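Local coordinates for hypothetical protein HI0074 (Haemophilus influenzae, PDB 1JOG) that probably acts as the RNase toxin of a type VII toxin-antitoxin system, forming a homodimer that is neutralized by its cognate antitoxin MntA, at residues N9-A14 with E55-M60; K59-Q64 with D82-A87; Y78-I83 with K98-R103. One frame throughout, in Å; residues are numbered along the deposited sequence.

Contact 1: N9-A14 with E55-M60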
# COMPACT_ATOMS: atom_id res chain seq x y z
N ASN A 9 4.77 18.51 -9.21
CA ASN A 9 4.65 18.77 -7.79
C ASN A 9 4.35 17.56 -6.92
O ASN A 9 4.97 17.44 -5.85
CB ASN A 9 3.62 19.86 -7.51
CG ASN A 9 4.29 21.23 -7.40
OD1 ASN A 9 3.79 22.15 -6.74
ND2 ASN A 9 5.42 21.38 -8.06
N VAL A 10 3.46 16.67 -7.38
CA VAL A 10 3.07 15.46 -6.63
C VAL A 10 4.30 14.53 -6.41
O VAL A 10 4.65 14.16 -5.26
CB VAL A 10 1.93 14.74 -7.38
CG1 VAL A 10 0.88 15.80 -7.82
CG2 VAL A 10 2.48 14.02 -8.61
N LEU A 11 5.00 14.25 -7.48
CA LEU A 11 6.17 13.43 -7.34
C LEU A 11 7.05 14.10 -6.33
O LEU A 11 7.55 13.44 -5.39
CB LEU A 11 6.91 13.29 -8.65
CG LEU A 11 8.27 12.62 -8.54
CD1 LEU A 11 8.16 11.32 -7.75
CD2 LEU A 11 8.80 12.34 -9.95
N ASP A 12 7.17 15.41 -6.44
CA ASP A 12 8.07 16.18 -5.56
C ASP A 12 7.61 16.13 -4.10
O ASP A 12 8.41 15.93 -3.15
CB ASP A 12 8.14 17.64 -6.04
CG ASP A 12 9.40 18.39 -5.55
OD1 ASP A 12 9.47 18.74 -4.36
OD2 ASP A 12 10.33 18.62 -6.36
N ALA A 13 6.31 16.28 -3.90
CA ALA A 13 5.83 16.28 -2.55
C ALA A 13 5.75 14.87 -1.91
O ALA A 13 5.87 14.75 -0.70
CB ALA A 13 4.49 17.08 -2.48
N ALA A 14 5.59 13.82 -2.72
CA ALA A 14 5.48 12.46 -2.19
C ALA A 14 6.89 12.09 -1.71
O ALA A 14 7.05 11.57 -0.61
CB ALA A 14 4.98 11.49 -3.26
N GLU A 55 5.81 4.29 -7.90
CA GLU A 55 4.75 4.40 -8.89
C GLU A 55 4.77 5.76 -9.66
O GLU A 55 4.87 5.77 -10.86
CB GLU A 55 3.39 4.27 -8.24
CG GLU A 55 2.52 3.21 -8.87
CD GLU A 55 2.67 1.92 -8.11
OE1 GLU A 55 3.61 1.17 -8.42
OE2 GLU A 55 1.85 1.67 -7.18
N LEU A 56 4.78 6.86 -8.92
CA LEU A 56 4.79 8.20 -9.48
C LEU A 56 6.06 8.39 -10.29
O LEU A 56 6.03 8.93 -11.43
CB LEU A 56 4.68 9.26 -8.38
CG LEU A 56 3.43 9.88 -7.67
CD1 LEU A 56 2.17 9.23 -8.06
CD2 LEU A 56 3.55 9.79 -6.13
N SER A 57 7.18 7.93 -9.74
CA SER A 57 8.45 8.08 -10.49
C SER A 57 8.28 7.38 -11.83
O SER A 57 8.74 7.89 -12.84
CB SER A 57 9.69 7.45 -9.77
OG SER A 57 9.99 8.15 -8.56
N LEU A 58 7.63 6.21 -11.85
CA LEU A 58 7.48 5.56 -13.13
C LEU A 58 6.42 6.23 -13.99
O LEU A 58 6.51 6.21 -15.23
CB LEU A 58 7.24 4.06 -12.98
CG LEU A 58 8.64 3.47 -13.14
CD1 LEU A 58 9.12 2.76 -11.87
CD2 LEU A 58 8.67 2.61 -14.36
N LYS A 59 5.43 6.84 -13.36
CA LYS A 59 4.42 7.50 -14.17
C LYS A 59 5.11 8.66 -14.88
O LYS A 59 4.88 8.84 -16.04
CB LYS A 59 3.24 7.99 -13.33
CG LYS A 59 2.08 7.06 -13.37
CD LYS A 59 1.73 6.53 -11.99
CE LYS A 59 0.52 5.58 -12.01
NZ LYS A 59 -0.03 5.53 -10.60
N MSE A 60 6.00 9.37 -14.19
CA MSE A 60 6.72 10.52 -14.76
C MSE A 60 7.68 10.13 -15.86
O MSE A 60 7.77 10.82 -16.84
CB MSE A 60 7.50 11.30 -13.67
CG MSE A 60 6.56 12.00 -12.66
SE MSE A 60 5.45 13.36 -13.55
CE MSE A 60 3.84 12.69 -13.59

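Contact 2: K59-Q64 with D82-A87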
# COMPACT_ATOMS: atom_id res chain seq x y z
N LYS A 59 5.43 6.84 -13.36
CA LYS A 59 4.42 7.50 -14.17
C LYS A 59 5.11 8.66 -14.88
O LYS A 59 4.88 8.84 -16.04
CB LYS A 59 3.24 7.99 -13.33
CG LYS A 59 2.08 7.06 -13.37
CD LYS A 59 1.73 6.53 -11.99
CE LYS A 59 0.52 5.58 -12.01
NZ LYS A 59 -0.03 5.53 -10.60
N MSE A 60 6.00 9.37 -14.19
CA MSE A 60 6.72 10.52 -14.76
C MSE A 60 7.68 10.13 -15.86
O MSE A 60 7.77 10.82 -16.84
CB MSE A 60 7.50 11.30 -13.67
CG MSE A 60 6.56 12.00 -12.66
SE MSE A 60 5.45 13.36 -13.55
CE MSE A 60 3.84 12.69 -13.59
N MSE A 61 8.40 9.02 -15.71
CA MSE A 61 9.28 8.65 -16.77
C MSE A 61 8.36 8.40 -17.96
O MSE A 61 8.71 8.68 -19.07
CB MSE A 61 10.01 7.34 -16.49
CG MSE A 61 11.05 7.42 -15.39
SE MSE A 61 11.74 5.59 -15.05
CE MSE A 61 12.11 6.18 -13.18
N LYS A 62 7.18 7.84 -17.71
CA LYS A 62 6.29 7.49 -18.78
C LYS A 62 5.79 8.76 -19.47
O LYS A 62 5.95 8.95 -20.69
CB LYS A 62 5.13 6.69 -18.24
CG LYS A 62 4.41 5.94 -19.34
CD LYS A 62 3.31 5.01 -18.81
CE LYS A 62 2.30 4.66 -19.93
NZ LYS A 62 1.39 3.51 -19.61
N ARG A 63 5.20 9.66 -18.70
CA ARG A 63 4.71 10.86 -19.32
C ARG A 63 5.82 11.60 -20.01
O ARG A 63 5.57 12.27 -20.98
CB ARG A 63 4.05 11.79 -18.33
CG ARG A 63 2.63 12.12 -18.69
CD ARG A 63 1.89 12.80 -17.54
NE ARG A 63 2.72 13.85 -16.93
CZ ARG A 63 2.32 14.52 -15.85
NH1 ARG A 63 1.12 14.22 -15.28
NH2 ARG A 63 3.12 15.47 -15.34
N GLN A 64 7.05 11.47 -19.52
CA GLN A 64 8.17 12.19 -20.10
C GLN A 64 8.43 11.68 -21.50
O GLN A 64 8.52 12.44 -22.41
CB GLN A 64 9.40 12.02 -19.24
CG GLN A 64 10.63 12.71 -19.73
CD GLN A 64 10.53 14.20 -19.62
OE1 GLN A 64 9.79 14.71 -18.79
NE2 GLN A 64 11.28 14.91 -20.45
N ASP A 82 10.69 -1.20 -21.02
CA ASP A 82 10.84 -0.33 -22.17
C ASP A 82 10.94 1.05 -21.59
O ASP A 82 11.80 1.84 -21.97
CB ASP A 82 9.61 -0.44 -23.08
CG ASP A 82 9.56 -1.76 -23.81
OD1 ASP A 82 10.69 -2.24 -24.14
OD2 ASP A 82 8.43 -2.29 -24.04
N ILE A 83 10.05 1.35 -20.65
CA ILE A 83 10.02 2.65 -19.97
C ILE A 83 11.43 2.89 -19.34
O ILE A 83 12.00 4.00 -19.46
CB ILE A 83 8.91 2.62 -18.82
CG1 ILE A 83 7.50 2.44 -19.41
CG2 ILE A 83 8.96 3.87 -18.00
CD1 ILE A 83 7.03 3.63 -20.18
N LEU A 84 11.98 1.87 -18.67
CA LEU A 84 13.30 2.03 -18.05
C LEU A 84 14.33 2.21 -19.12
O LEU A 84 15.15 3.08 -19.00
CB LEU A 84 13.69 0.85 -17.18
CG LEU A 84 12.79 0.55 -15.99
CD1 LEU A 84 13.42 -0.61 -15.09
CD2 LEU A 84 12.56 1.83 -15.25
N ARG A 85 14.33 1.37 -20.15
CA ARG A 85 15.29 1.60 -21.24
C ARG A 85 15.20 3.01 -21.84
O ARG A 85 16.25 3.67 -21.99
CB ARG A 85 15.09 0.60 -22.35
CG ARG A 85 15.69 -0.74 -21.95
CD ARG A 85 15.27 -1.80 -22.91
NE ARG A 85 15.25 -3.12 -22.29
CZ ARG A 85 14.28 -4.00 -22.49
NH1 ARG A 85 13.26 -3.69 -23.29
NH2 ARG A 85 14.34 -5.18 -21.89
N GLU A 86 13.99 3.49 -22.17
CA GLU A 86 13.84 4.85 -22.74
C GLU A 86 14.35 5.91 -21.78
O GLU A 86 15.14 6.77 -22.14
CB GLU A 86 12.40 5.11 -23.10
CG GLU A 86 12.08 4.90 -24.57
CD GLU A 86 12.49 3.54 -25.14
OE1 GLU A 86 12.67 3.47 -26.37
OE2 GLU A 86 12.62 2.55 -24.39
N ALA A 87 13.96 5.80 -20.52
CA ALA A 87 14.40 6.70 -19.48
C ALA A 87 15.93 6.81 -19.43
O ALA A 87 16.43 7.90 -19.16
CB ALA A 87 13.84 6.24 -18.09

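Contact 3: Y78-I83 with K98-R103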
# COMPACT_ATOMS: atom_id res chain seq x y z
N TYR A 78 4.39 -0.22 -24.51
CA TYR A 78 5.47 -0.20 -23.50
C TYR A 78 5.22 -0.73 -22.09
O TYR A 78 4.37 -0.24 -21.37
CB TYR A 78 6.02 1.21 -23.29
CG TYR A 78 6.75 1.80 -24.45
CD1 TYR A 78 6.06 2.28 -25.56
CD2 TYR A 78 8.13 1.95 -24.41
CE1 TYR A 78 6.73 2.91 -26.58
CE2 TYR A 78 8.80 2.57 -25.44
CZ TYR A 78 8.10 3.06 -26.51
OH TYR A 78 8.76 3.76 -27.46
N GLY A 79 6.01 -1.72 -21.71
CA GLY A 79 5.93 -2.25 -20.38
C GLY A 79 7.06 -1.66 -19.54
O GLY A 79 7.90 -0.90 -20.01
N PHE A 80 7.08 -2.04 -18.28
CA PHE A 80 8.08 -1.60 -17.33
C PHE A 80 9.47 -1.31 -17.92
O PHE A 80 9.96 -0.14 -17.91
CB PHE A 80 8.19 -2.65 -16.24
CG PHE A 80 9.08 -2.24 -15.13
CD1 PHE A 80 8.77 -1.10 -14.36
CD2 PHE A 80 10.24 -2.94 -14.85
CE1 PHE A 80 9.59 -0.68 -13.33
CE2 PHE A 80 11.09 -2.53 -13.80
CZ PHE A 80 10.77 -1.40 -13.05
N LYS A 81 10.10 -2.37 -18.41
CA LYS A 81 11.46 -2.35 -19.02
C LYS A 81 11.73 -1.49 -20.27
O LYS A 81 12.87 -1.05 -20.53
CB LYS A 81 11.92 -3.80 -19.29
CG LYS A 81 12.48 -4.48 -18.05
CD LYS A 81 12.52 -5.99 -18.23
CE LYS A 81 13.07 -6.71 -16.97
NZ LYS A 81 14.55 -6.56 -16.73
N ASP A 82 10.69 -1.20 -21.02
CA ASP A 82 10.84 -0.33 -22.17
C ASP A 82 10.94 1.05 -21.59
O ASP A 82 11.80 1.84 -21.97
CB ASP A 82 9.61 -0.44 -23.08
CG ASP A 82 9.56 -1.76 -23.81
OD1 ASP A 82 10.69 -2.24 -24.14
OD2 ASP A 82 8.43 -2.29 -24.04
N ILE A 83 10.05 1.35 -20.65
CA ILE A 83 10.02 2.65 -19.97
C ILE A 83 11.43 2.89 -19.34
O ILE A 83 12.00 4.00 -19.46
CB ILE A 83 8.91 2.62 -18.82
CG1 ILE A 83 7.50 2.44 -19.41
CG2 ILE A 83 8.96 3.87 -18.00
CD1 ILE A 83 7.03 3.63 -20.18
N LYS A 98 18.84 -1.14 -10.74
CA LYS A 98 18.21 -0.64 -9.51
C LYS A 98 16.66 -0.46 -9.57
O LYS A 98 15.93 -0.81 -8.62
CB LYS A 98 18.82 0.69 -9.14
CG LYS A 98 20.15 0.61 -8.57
CD LYS A 98 20.66 1.98 -8.28
CE LYS A 98 22.16 1.92 -8.10
NZ LYS A 98 22.82 1.83 -9.43
N TRP A 99 16.16 0.13 -10.66
CA TRP A 99 14.71 0.30 -10.76
C TRP A 99 14.08 -1.06 -10.93
O TRP A 99 12.98 -1.30 -10.44
CB TRP A 99 14.35 1.24 -11.91
CG TRP A 99 14.74 2.63 -11.53
CD1 TRP A 99 15.96 3.29 -11.80
CD2 TRP A 99 13.99 3.52 -10.74
NE1 TRP A 99 15.96 4.52 -11.21
CE2 TRP A 99 14.76 4.69 -10.56
CE3 TRP A 99 12.73 3.45 -10.15
CZ2 TRP A 99 14.31 5.77 -9.82
CZ3 TRP A 99 12.31 4.53 -9.39
CH2 TRP A 99 13.07 5.66 -9.23
N VAL A 100 14.82 -1.98 -11.55
CA VAL A 100 14.29 -3.32 -11.70
C VAL A 100 14.14 -3.92 -10.31
O VAL A 100 13.16 -4.60 -9.99
CB VAL A 100 15.21 -4.17 -12.57
CG1 VAL A 100 14.81 -5.62 -12.45
CG2 VAL A 100 15.11 -3.77 -14.02
N ALA A 101 15.11 -3.63 -9.45
CA ALA A 101 15.07 -4.14 -8.09
C ALA A 101 13.97 -3.39 -7.31
O ALA A 101 13.29 -3.99 -6.48
CB ALA A 101 16.49 -3.97 -7.41
N TYR A 102 13.79 -2.09 -7.55
CA TYR A 102 12.70 -1.35 -6.84
C TYR A 102 11.29 -1.95 -7.15
O TYR A 102 10.40 -1.99 -6.31
CB TYR A 102 12.77 0.12 -7.21
CG TYR A 102 14.06 0.80 -6.75
CD1 TYR A 102 14.56 1.92 -7.42
CD2 TYR A 102 14.77 0.29 -5.66
CE1 TYR A 102 15.73 2.51 -7.00
CE2 TYR A 102 15.92 0.86 -5.24
CZ TYR A 102 16.41 1.96 -5.91
OH TYR A 102 17.68 2.46 -5.55
N ARG A 103 11.10 -2.48 -8.34
CA ARG A 103 9.86 -3.15 -8.62
C ARG A 103 9.76 -4.51 -7.84
O ARG A 103 8.72 -4.82 -7.27
CB ARG A 103 9.73 -3.39 -10.13
CG ARG A 103 8.40 -4.01 -10.40
CD ARG A 103 8.05 -4.14 -11.85
NE ARG A 103 8.91 -5.09 -12.50
CZ ARG A 103 8.67 -5.62 -13.68
NH1 ARG A 103 7.58 -5.27 -14.35
NH2 ARG A 103 9.56 -6.46 -14.20

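Contact 1: N9-A14 with E55-M60
Leu11 sends its two methyls to different neighbours on the facing helix. CD2 lies 3.5 Å from CG of Met60, a selenomethionine here, and the two side chains lie alongside one another, pointing opposite ways. CD1 reaches one turn back, to Leu56 CB at 4.1 Å and to Ser57. CG of Leu11 stands anti to the backbone N (chi1 171°), and from there the fork reaches across although the side chain does not start out straight at its partner. Leu56 makes the second apolar group. Its CD2 meets Ala14 CB at 3.6 Å, while its CG lies 4.4 Å from Val10 CG2, a looser touch at the partly exposed margin.

These side chains join two long helices of the HepT all-helical fold, 8-26 and 36-68, which run nearly antiparallel: the segment axes make 152° and approach to 9.7 Å. The closest CA pair is Leu11 and Leu56, 5.8 Å apart.

No hydrogen bond crosses the interface. The one polar side-chain atom at it, Ser57 OG, sits 3.7 Å from Leu11 CD1, and its hydrogen bond goes back to Val53 O on its own helix. Leu139 of helix 125-140 packs on both Leu11 and Met60. Tyr113 of the second subunit, the probable site of AMPylation, packs on Leu56; within the same chain, Glu55 forms a salt bridge with Arg106, a probable active-site residue.

Contact 2: K59-Q64 with D82-A87
The short helix 80-89 lies across the C-terminal half of the long helix 36-68, and the crossing is filled by Met61 and Lys62 against Ile83, Leu84 and Ala87. Met61, a selenomethionine in this crystal, and Ile83 carry much of it. The CG of Met61 is anti to the carbonyl carbon (chi1 -70°), and beyond CG the chain runs extended, so that successive atoms meet successive partners. Met61 CB lies 3.9 Å from Ile83 CG2 near the root of the side chain. Farther out, SE rests 3.8 Å from Ala87 CB, and on another side it reaches Leu84 CD2 at 3.9 Å. Leu84 starts out pointing away from helix 36-68, and only the end of its side chain turns back to this selenium.

The segment axes pass 9.6 Å apart at 67°, a steep crossing between helices that follow each other in the chain of this all-helical substrate-binding-type fold. The nearest CA pairs are Met61 with Ala87, 6.1 Å, and Lys62 with Ile83, 6.2 Å.

Ile83 spans two residues of the long helix. While CG2 faces Met61, its CD1 lies 3.6 Å from CG of Lys62, set at a slant to that chain. Lys62 thus contributes its methylenes, and its extended chain leads the ammonium away from helix 80-89.

No hydrogen bond links the segments. Trp99 of helix 96-106 packs on both Met61 and Leu84, and Leu135 of helix 125-140 also touches Met61. Leu58, one turn earlier on helix 36-68, extends the apolar surface against Ile83 and Leu84.

Contact 3: Y78-I83 with K98-R103
Gly79 O receives two backbone donors, Asp82 N at 3.0 Å and Ile83 N, and so holds the chain in a turn just ahead of Phe80, the residue that meets Arg103 and the rest of helix 96-106.

One face of the Phe80 ring is taken by Arg103. Its CD stands 3.7 Å from the ring centroid and only 4° off the normal, a CH-pi contact squarely over the face. The bend at chi3 (67°) carries NE over the CD2-CE2 side of the same face, and the guanidinium follows nearly flat, its plane 16° from that of the ring. Arg103 CZ is 3.3 Å from Phe80 CD2, and NH1 passes beyond the ring to lie 3.3 Å from Phe80 CB. The two side chains run side by side with their ends facing opposite ways.

At the edge of the ring, close to its plane, Phe80 CZ comes to 3.4 Å from Trp99 O, an oxygen that also accepts the helical hydrogen bond from Arg103 N. Val100 CA shares that edge, beside CE2.

Lys81 adds a flank at the surface: its NZ is 3.9 Å from Val100 CG2. That Lys81 ammonium NZ lies 5.6 Å from Arg103 NH2, so the two positive charges probably repel mildly. No hydrogen bond joins the segments.

Tyr54 of helix 36-68 packs on both Phe80 and Arg103. The Arg103 side chain is about 5 Å from that of Arg106, which places this Phe80-Arg103 pair close to the probable active site of the HepT family, whose RX(4)HXY motif begins at Arg106 on the same helix.

Overall arrangement
Helix 36-68 serves contacts 1 and 2, and helix 80-89 serves contacts 2 and 3, so the three contacts join four helices in chain order: 8-26, 36-68, 80-89 and 96-106. The centres of contact 1 and contact 2 are about 12 Å apart. Contact 2 and contact 3 are closer, about 9 Å between centres. Contact 1 is buried nearest the chain centre, and contact 3 lies at the surface. Leu58, on segment 55-60 but with no part in contact 1, touches Phe80, Ile83, Leu84 and Trp99. Helix 80-89 packs against both helix 36-68 and helix 96-106, which also touch each other through Trp99; helix 96-106 carries Arg106, a probable active-site residue.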